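Local coordinates for lumazine protein (Photobacterium kishitanii, PDB 3A35) that binds a lumazine or flavin chromophore and probably serves as an antenna that shifts bacterial luciferase emission to shorter wavelength, at residues A[69-73]-A[176-180]; A[105-109]-A[121-125]; A[139-143]-A[167-172]. All coordinates share one frame. Where two conformers were deposited one is given. Numbering follows the deposited sequence.

Contact 1: residues A[69-73]-A[176-180]. With RBF (riboflavin), chain C.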
loop_
_atom_site.group_PDB
_atom_site.type_symbol
_atom_site.label_atom_id
_atom_site.label_comp_id
_atom_site.label_asym_id
_atom_site.label_seq_id
_atom_site.Cartn_x
_atom_site.Cartn_y
_atom_site.Cartn_z
ATOM N N THR A 69 -10.576 6.229 -4.502
ATOM C CA THR A 69 -9.334 6.959 -4.111
ATOM C C THR A 69 -8.136 5.994 -3.921
ATOM O O THR A 69 -7.126 6.367 -3.374
ATOM C CB THR A 69 -9.600 7.618 -2.724
ATOM O OG1 THR A 69 -10.223 6.698 -1.856
ATOM C CG2 THR A 69 -10.547 8.834 -2.932
ATOM N N THR A 70 -8.276 4.801 -4.516
ATOM C CA THR A 70 -7.209 3.760 -4.426
ATOM C C THR A 70 -7.051 3.025 -5.742
ATOM O O THR A 70 -7.881 3.194 -6.661
ATOM C CB THR A 70 -7.567 2.691 -3.313
ATOM O OG1 THR A 70 -8.807 2.066 -3.706
ATOM C CG2 THR A 70 -7.755 3.359 -1.932
ATOM N N THR A 71 -6.041 2.160 -5.815
ATOM C CA THR A 71 -5.775 1.400 -7.049
ATOM C C THR A 71 -6.619 0.189 -7.222
ATOM O O THR A 71 -6.503 -0.506 -8.297
ATOM C CB THR A 71 -4.266 1.113 -7.115
ATOM O OG1 THR A 71 -3.998 0.294 -5.995
ATOM C CG2 THR A 71 -3.473 2.375 -7.079
ATOM N N PHE A 72 -7.378 -0.237 -6.184
ATOM C CA PHE A 72 -8.014 -1.561 -6.271
ATOM C C PHE A 72 -8.872 -1.805 -7.549
ATOM O O PHE A 72 -8.765 -2.903 -8.119
ATOM C CB PHE A 72 -8.896 -1.780 -5.078
ATOM C CG PHE A 72 -8.113 -1.969 -3.801
ATOM C CD1 PHE A 72 -7.448 -3.157 -3.579
ATOM C CD2 PHE A 72 -7.998 -0.953 -2.878
ATOM C CE1 PHE A 72 -6.733 -3.319 -2.358
ATOM C CE2 PHE A 72 -7.277 -1.116 -1.683
ATOM C CZ PHE A 72 -6.621 -2.277 -1.439
ATOM N N ARG A 73 -9.489 -0.745 -8.031
ATOM C CA ARG A 73 -10.486 -0.872 -9.115
ATOM C C ARG A 73 -9.785 -1.450 -10.284
ATOM O O ARG A 73 -10.452 -2.272 -11.039
ATOM C CB ARG A 73 -11.077 0.527 -9.346
ATOM C CG ARG A 73 -12.137 0.629 -10.524
ATOM C CD ARG A 73 -12.810 1.965 -10.556
ATOM N NE ARG A 73 -11.933 3.123 -10.253
ATOM C CZ ARG A 73 -12.365 4.247 -9.678
ATOM N NH1 ARG A 73 -13.648 4.326 -9.368
ATOM N NH2 ARG A 73 -11.558 5.274 -9.459
ATOM N N SER A 176 3.187 2.702 -13.163
ATOM C CA SER A 176 2.469 1.988 -12.074
ATOM C C SER A 176 1.726 2.990 -11.223
ATOM O O SER A 176 2.290 3.955 -10.736
ATOM C CB SER A 176 3.448 1.242 -11.243
ATOM O OG SER A 176 3.996 0.148 -11.959
ATOM N N ASP A 177 0.457 2.747 -10.974
ATOM C CA ASP A 177 -0.329 3.470 -9.975
ATOM C C ASP A 177 -0.092 2.917 -8.598
ATOM O O ASP A 177 0.113 1.739 -8.373
ATOM C CB ASP A 177 -1.800 3.461 -10.270
ATOM C CG ASP A 177 -2.192 4.349 -11.486
ATOM O OD1 ASP A 177 -1.414 5.169 -11.991
ATOM O OD2 ASP A 177 -3.336 4.193 -11.921
ATOM N N VAL A 178 -0.079 3.857 -7.621
ATOM C CA VAL A 178 0.183 3.532 -6.168
ATOM C C VAL A 178 -0.792 4.296 -5.305
ATOM O O VAL A 178 -1.274 5.362 -5.648
ATOM C CB VAL A 178 1.623 3.882 -5.798
ATOM C CG1 VAL A 178 2.651 3.126 -6.559
ATOM C CG2 VAL A 178 1.894 5.396 -5.918
ATOM N N ASN A 179 -1.053 3.702 -4.133
ATOM C CA ASN A 179 -1.853 4.384 -3.068
ATOM C C ASN A 179 -0.935 5.246 -2.244
ATOM O O ASN A 179 0.070 4.760 -1.698
ATOM C CB ASN A 179 -2.453 3.343 -2.107
ATOM C CG ASN A 179 -3.507 2.457 -2.782
ATOM O OD1 ASN A 179 -4.173 2.881 -3.776
ATOM N ND2 ASN A 179 -3.783 1.301 -2.214
ATOM N N VAL A 180 -1.300 6.538 -2.129
ATOM C CA VAL A 180 -0.455 7.468 -1.269
ATOM C C VAL A 180 -1.203 7.853 -0.029
ATOM O O VAL A 180 -2.435 8.198 -0.077
ATOM C CB VAL A 180 -0.142 8.728 -2.152
ATOM C CG1 VAL A 180 0.640 9.778 -1.279
ATOM C CG2 VAL A 180 0.519 8.390 -3.451
HETATM N N1 RBF C . -13.051 0.895 2.738
HETATM C C2 RBF C . -13.488 -0.101 1.939
HETATM O O2 RBF C . -13.677 0.092 0.698
HETATM N N3 RBF C . -13.695 -1.401 2.387
HETATM C C4 RBF C . -13.448 -1.749 3.737
HETATM O O4 RBF C . -13.646 -2.921 4.081
HETATM C C4A RBF C . -13.073 -0.669 4.557
HETATM N N5 RBF C . -12.922 -0.956 5.968
HETATM C C5A RBF C . -12.529 0.109 6.778
HETATM C C6 RBF C . -12.510 -0.146 8.152
HETATM C C7 RBF C . -12.141 0.965 8.961
HETATM C C7M RBF C . -12.179 0.682 10.491
HETATM C C8 RBF C . -11.798 2.188 8.470
HETATM C C8M RBF C . -11.372 3.249 9.394
HETATM C C9 RBF C . -11.806 2.423 7.051
HETATM C C9A RBF C . -12.264 1.394 6.223
HETATM N N10 RBF C . -12.396 1.616 4.810
HETATM C C10 RBF C . -12.866 0.581 4.043
HETATM C "C1'" RBF C . -12.238 2.882 4.223
HETATM C "C2'" RBF C . -10.949 3.099 3.456
HETATM O "O2'" RBF C . -9.813 2.809 4.337
HETATM C "C3'" RBF C . -10.826 4.458 3.003
HETATM O "O3'" RBF C . -12.067 4.674 2.139
HETATM C "C4'" RBF C . -9.677 4.688 2.006
HETATM O "O4'" RBF C . -8.422 4.645 2.722
HETATM C "C5'" RBF C . -9.770 6.052 1.310
HETATM O "O5'" RBF C . -8.776 6.216 0.297
HETATM O O HOH W 1 -4.623 -1.102 -3.811
#
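The polar centre of this contact is the side chain of Asn179, which reaches from the strand to the backbone of the loop 69-73. Its OD1 accepts a hydrogen bond from Thr71 N (2.9 Å), and Thr71 OG1 lies 3.4 Å from the same Asn179 OD1, at best a weak bond. The loop is pressed close here, with Thr70 CA 3.2 Å from Asn179 OD1. A water completes the link: it sits 2.7 Å from Thr71 OG1 and accepts a weak bond of 3.0 Å from Asn179 ND2. That amide nitrogen also donates to Asn45 O, so both ends of Asn179 hold the other half of the chain. The protein consists of two six-stranded antiparallel barrels related as sequence repeats, as in riboflavin synthase, and this contact joins a loop of the N-terminal barrel to the last strand, 177-182, of the C-terminal one. Van der Waals contacts flank the amide. Thr71 CG2 packs 3.8 Å from Asp177 CB, carbon against carbon, and 3.7 Å from Val178 N, while the Phe72 ring, resting on Cys47 and Leu49, brings CE2 to 4.3 Å from Asn179 ND2. Ligand contacts lie at the start of the loop. Thr69 OG1 is 2.6 Å from O5' of riboflavin, at the end of the ribityl chain, and Thr70 CG2 is 3.8 Å from that same O5'; Thr70 OG1 itself is bonded to Ala66 O.

Contact 2: residues A[105-109]-A[121-125]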
loop_
_atom_site.group_PDB
_atom_site.type_symbol
_atom_site.label_atom_id
_atom_site.label_comp_id
_atom_site.label_asym_id
_atom_site.label_seq_id
_atom_site.Cartn_x
_atom_site.Cartn_y
_atom_site.Cartn_z
ATOM N N VAL A 105 -4.579 8.258 -5.484
ATOM C CA VAL A 105 -3.674 7.556 -6.332
ATOM C C VAL A 105 -2.643 8.482 -6.931
ATOM O O VAL A 105 -2.949 9.607 -7.375
ATOM C CB VAL A 105 -4.462 6.848 -7.392
ATOM C CG1 VAL A 105 -3.574 6.129 -8.342
ATOM C CG2 VAL A 105 -5.369 5.810 -6.835
ATOM N N ALA A 106 -1.449 8.002 -7.008
ATOM C CA ALA A 106 -0.346 8.683 -7.817
ATOM C C ALA A 106 0.326 7.724 -8.737
ATOM O O ALA A 106 0.001 6.506 -8.765
ATOM C CB ALA A 106 0.645 9.390 -6.898
ATOM N N THR A 107 1.328 8.121 -9.558
ATOM C CA THR A 107 1.808 7.238 -10.604
ATOM C C THR A 107 3.312 7.303 -10.623
ATOM O O THR A 107 3.893 8.416 -10.593
ATOM C CB THR A 107 1.258 7.730 -11.962
ATOM O OG1 THR A 107 -0.163 7.644 -11.893
ATOM C CG2 THR A 107 1.686 6.840 -13.102
ATOM N N VAL A 108 3.951 6.194 -10.724
ATOM C CA VAL A 108 5.448 6.079 -10.760
ATOM C C VAL A 108 5.908 6.775 -12.071
ATOM O O VAL A 108 5.535 6.376 -13.178
ATOM C CB VAL A 108 5.868 4.671 -10.706
ATOM C CG1 VAL A 108 7.371 4.508 -10.929
ATOM C CG2 VAL A 108 5.457 4.053 -9.359
ATOM N N ASP A 109 6.803 7.749 -11.903
ATOM C CA ASP A 109 7.402 8.475 -13.053
ATOM C C ASP A 109 8.635 7.680 -13.521
ATOM O O ASP A 109 8.997 7.706 -14.735
ATOM C CB ASP A 109 7.862 9.859 -12.608
ATOM C CG ASP A 109 8.741 10.584 -13.687
ATOM O OD1 ASP A 109 8.129 11.164 -14.604
ATOM O OD2 ASP A 109 10.003 10.528 -13.659
ATOM N N TYR A 121 10.472 7.489 -8.030
ATOM C CA TYR A 121 10.001 8.842 -8.353
ATOM C C TYR A 121 8.540 8.806 -8.710
ATOM O O TYR A 121 8.161 8.094 -9.643
ATOM C CB TYR A 121 10.806 9.425 -9.571
ATOM C CG TYR A 121 12.304 9.456 -9.275
ATOM C CD1 TYR A 121 12.888 10.590 -8.739
ATOM C CD2 TYR A 121 13.097 8.349 -9.489
ATOM C CE1 TYR A 121 14.276 10.637 -8.435
ATOM C CE2 TYR A 121 14.478 8.330 -9.137
ATOM C CZ TYR A 121 15.052 9.486 -8.646
ATOM O OH TYR A 121 16.445 9.432 -8.315
ATOM N N ILE A 122 7.752 9.536 -7.952
ATOM C CA ILE A 122 6.321 9.384 -8.035
ATOM C C ILE A 122 5.734 10.731 -8.409
ATOM O O ILE A 122 5.984 11.690 -7.711
ATOM C CB ILE A 122 5.730 8.903 -6.665
ATOM C CG1 ILE A 122 6.364 7.528 -6.233
ATOM C CG2 ILE A 122 4.177 8.878 -6.791
ATOM C CD1 ILE A 122 5.781 6.866 -5.045
ATOM N N LYS A 123 4.944 10.816 -9.465
ATOM C CA LYS A 123 4.328 12.069 -9.862
ATOM C C LYS A 123 2.990 12.242 -9.154
ATOM O O LYS A 123 2.080 11.362 -9.298
ATOM C CB LYS A 123 4.165 12.144 -11.397
ATOM C CG LYS A 123 3.676 13.472 -11.861
ATOM C CD LYS A 123 3.668 13.548 -13.435
ATOM C CE LYS A 123 5.095 13.704 -13.933
ATOM N NZ LYS A 123 5.207 14.034 -15.398
ATOM N N ILE A 124 2.778 13.372 -8.490
ATOM C CA ILE A 124 1.622 13.620 -7.650
ATOM C C ILE A 124 0.610 14.374 -8.517
ATOM O O ILE A 124 1.006 15.411 -9.110
ATOM C CB ILE A 124 2.021 14.370 -6.371
ATOM C CG1 ILE A 124 3.089 13.577 -5.535
ATOM C CG2 ILE A 124 0.746 14.770 -5.574
ATOM C CD1 ILE A 124 2.796 12.074 -5.076
ATOM N N PRO A 125 -0.607 13.872 -8.755
ATOM C CA PRO A 125 -1.512 14.663 -9.615
ATOM C C PRO A 125 -2.002 15.892 -8.844
ATOM O O PRO A 125 -1.823 15.951 -7.613
ATOM C CB PRO A 125 -2.643 13.699 -9.939
ATOM C CG PRO A 125 -2.590 12.691 -8.823
ATOM C CD PRO A 125 -1.210 12.582 -8.334
#
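Ala106 forms the apolar centre: its CB lies 3.6 Å from Ile122 CG2, 3.9 Å from Ile124 CD1 and 4.0 Å from Pro125 CD. Ile122 and Val108 form a non-hydrogen-bonded antiparallel pair with CA atoms 4.4 Å apart, their side chains on one face of the sheet; Val108 also packs on Val178 of the next strand, and Tyr121 stacks its ring with Phe156. The backbones are joined by Lys123 N to Thr107 O (2.9 Å), Asp109 N to Tyr121 O (2.7 Å) and a weak, longer bond from Thr107 N to Lys123 O (3.3 Å). These belong to the beta hairpin of strands 104-114 and 117-123, the first two strands of the C-terminal lumazine-binding barrel. The short segments run at 136° to each other, a strong twist from antiparallel, and the pairing ends where Pro125, which has no amide hydrogen, packs its CG 3.4 Å from Val105 O. On the other face, Thr107 and Lys123 form the hydrogen-bonded pair; Thr107 OG1 turns to Asp177 on strand 177-182. At the outer edge Lys123 NZ stays 4.2 Å from Asp109 OD1, opposite charges too far apart for a salt bridge.

Contact 3: residues A[139-143]-A[167-172]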
loop_
_atom_site.group_PDB
_atom_site.type_symbol
_atom_site.label_atom_id
_atom_site.label_comp_id
_atom_site.label_asym_id
_atom_site.label_seq_id
_atom_site.Cartn_x
_atom_site.Cartn_y
_atom_site.Cartn_z
ATOM N N GLY A 139 3.478 7.437 3.025
ATOM C CA GLY A 139 3.112 5.997 2.756
ATOM C C GLY A 139 2.840 5.789 1.255
ATOM O O GLY A 139 2.015 6.463 0.680
ATOM N N ILE A 140 3.525 4.787 0.723
ATOM C CA ILE A 140 3.327 4.391 -0.706
ATOM C C ILE A 140 2.974 2.885 -0.604
ATOM O O ILE A 140 3.788 2.057 -0.168
ATOM C CB ILE A 140 4.610 4.530 -1.554
ATOM C CG1 ILE A 140 5.037 6.030 -1.576
ATOM C CG2 ILE A 140 4.318 3.943 -2.926
ATOM C CD1 ILE A 140 4.041 6.921 -2.179
ATOM N N ASN A 141 1.728 2.557 -1.012
ATOM C CA ASN A 141 1.266 1.193 -0.838
ATOM C C ASN A 141 1.493 0.554 0.537
ATOM O O ASN A 141 1.714 -0.657 0.645
ATOM C CB ASN A 141 1.812 0.255 -1.930
ATOM C CG ASN A 141 1.331 0.481 -3.329
ATOM O OD1 ASN A 141 1.986 -0.217 -4.258
ATOM N ND2 ASN A 141 0.306 1.167 -3.550
ATOM N N GLY A 142 1.416 1.439 1.550
ATOM C CA GLY A 142 1.561 0.898 2.891
ATOM C C GLY A 142 2.985 0.847 3.395
ATOM O O GLY A 142 3.217 0.401 4.545
ATOM N N VAL A 143 3.979 1.243 2.585
ATOM C CA VAL A 143 5.378 1.354 3.089
ATOM C C VAL A 143 5.600 2.817 3.461
ATOM O O VAL A 143 5.448 3.740 2.689
ATOM C CB VAL A 143 6.279 1.005 1.935
ATOM C CG1 VAL A 143 7.781 1.192 2.374
ATOM C CG2 VAL A 143 6.073 -0.461 1.469
ATOM N N THR A 167 8.271 -6.307 -0.294
ATOM C CA THR A 167 6.959 -5.588 -0.582
ATOM C C THR A 167 6.776 -5.542 -2.077
ATOM O O THR A 167 7.834 -5.828 -2.836
ATOM C CB THR A 167 7.090 -4.172 -0.190
ATOM O OG1 THR A 167 7.955 -3.430 -1.109
ATOM C CG2 THR A 167 7.545 -4.002 1.284
ATOM N N ASN A 168 5.673 -5.048 -2.581
ATOM C CA ASN A 168 5.504 -4.975 -4.014
ATOM C C ASN A 168 6.207 -3.775 -4.653
ATOM O O ASN A 168 6.018 -3.502 -5.838
ATOM C CB ASN A 168 4.021 -4.976 -4.374
ATOM C CG ASN A 168 3.254 -3.750 -3.875
ATOM O OD1 ASN A 168 3.803 -2.712 -3.495
ATOM N ND2 ASN A 168 1.948 -3.871 -3.946
ATOM N N LEU A 169 7.015 -3.044 -3.864
ATOM C CA LEU A 169 7.824 -1.946 -4.450
ATOM C C LEU A 169 8.663 -2.441 -5.617
ATOM O O LEU A 169 8.899 -1.672 -6.573
ATOM C CB LEU A 169 8.663 -1.124 -3.397
ATOM C CG LEU A 169 7.804 -0.322 -2.444
ATOM C CD1 LEU A 169 8.805 0.404 -1.452
ATOM C CD2 LEU A 169 6.891 0.731 -3.122
ATOM N N GLY A 170 9.079 -3.699 -5.594
ATOM C CA GLY A 170 9.915 -4.226 -6.629
ATOM C C GLY A 170 9.131 -4.662 -7.868
ATOM O O GLY A 170 9.730 -5.209 -8.812
ATOM N N THR A 171 7.811 -4.501 -7.883
ATOM C CA THR A 171 6.946 -4.772 -9.105
ATOM C C THR A 171 6.668 -3.380 -9.816
ATOM O O THR A 171 6.162 -3.350 -10.952
ATOM C CB THR A 171 5.558 -5.385 -8.707
ATOM O OG1 THR A 171 4.768 -4.407 -7.982
ATOM C CG2 THR A 171 5.737 -6.623 -7.917
ATOM N N LEU A 172 6.963 -2.245 -9.169
ATOM C CA LEU A 172 6.628 -0.970 -9.699
ATOM C C LEU A 172 7.500 -0.776 -10.952
ATOM O O LEU A 172 8.642 -1.187 -10.977
ATOM C CB LEU A 172 6.898 0.155 -8.653
ATOM C CG LEU A 172 5.947 0.035 -7.419
ATOM C CD1 LEU A 172 6.448 1.200 -6.563
ATOM C CD2 LEU A 172 4.511 0.181 -7.771
#
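A tight turn of the C-terminal barrel meets the 3-10 segment that follows helix 163-166, in the buried region between the two lumazine-binding repeats. The turn, from Ile140 to Val143, is type I' and forms the two-residue loop of the hairpin between strands 137-140 and 143-151: Ile140 N bonds Val143 O and Val143 N bonds Ile140 O, both at 2.9 Å. Asn141 and Gly142 occupy its corners with positive phi, and a CB on Gly142 would jam against the carbonyl O of Asn141. Leu169 provides the main apolar contact, its CD1 4.0 Å from Val143 CG1 and its CD2 4.1 Å from Ile140 CG2; Tyr159 packs against all three side chains. Thr167 adds CG2 at 3.8 Å from Val143 CG2. The 167-172 segment is shaped by an ST turn, Leu169 N to Thr167 OG1 (2.9 Å), with Thr167 OG1 also hydrogen-bonded to Leu163 O in helix 163-166, and by Thr171 N and Thr171 OG1, both bonded to Asn168 O (2.9 and 2.6 Å). Beside this apolar patch the side-chain amides of Asn141 and Asn168 meet. Asn82 of the N-terminal barrel bonds both Asn141 O and Asn168 N, and Asn168 ND2 reaches Lys80 O, so strand 80-84 is tied to both segments. The arrangement is that of a type I' beta hairpin of an antiparallel barrel, packed against the connection leading to its last strand.

How the contacts relate
Contacts 1 and 3 are buried, whereas contact 2 is partly buried, lying in the wall of the C-terminal barrel with one face inward and Lys123 exposed on the other. All three meet at strand 177-182, which lies between strands 104-114 and 137-140 in the sheet: Ser176 O is 2.8 Å from Val108 N, and Asn179 O is 2.8 Å from Asn141 N. Contact 1 alone pairs segments from different repeats and relies on one side-chain amide and a water. Contact 2 depends on regular backbone pairing and contact 3 on aliphatic side chains. Contacts 2 and 3 also touch through the barrel interior, where Ile122 CD1 lies 3.4 Å from Ile140 CD1. Riboflavin is reached by contact 1.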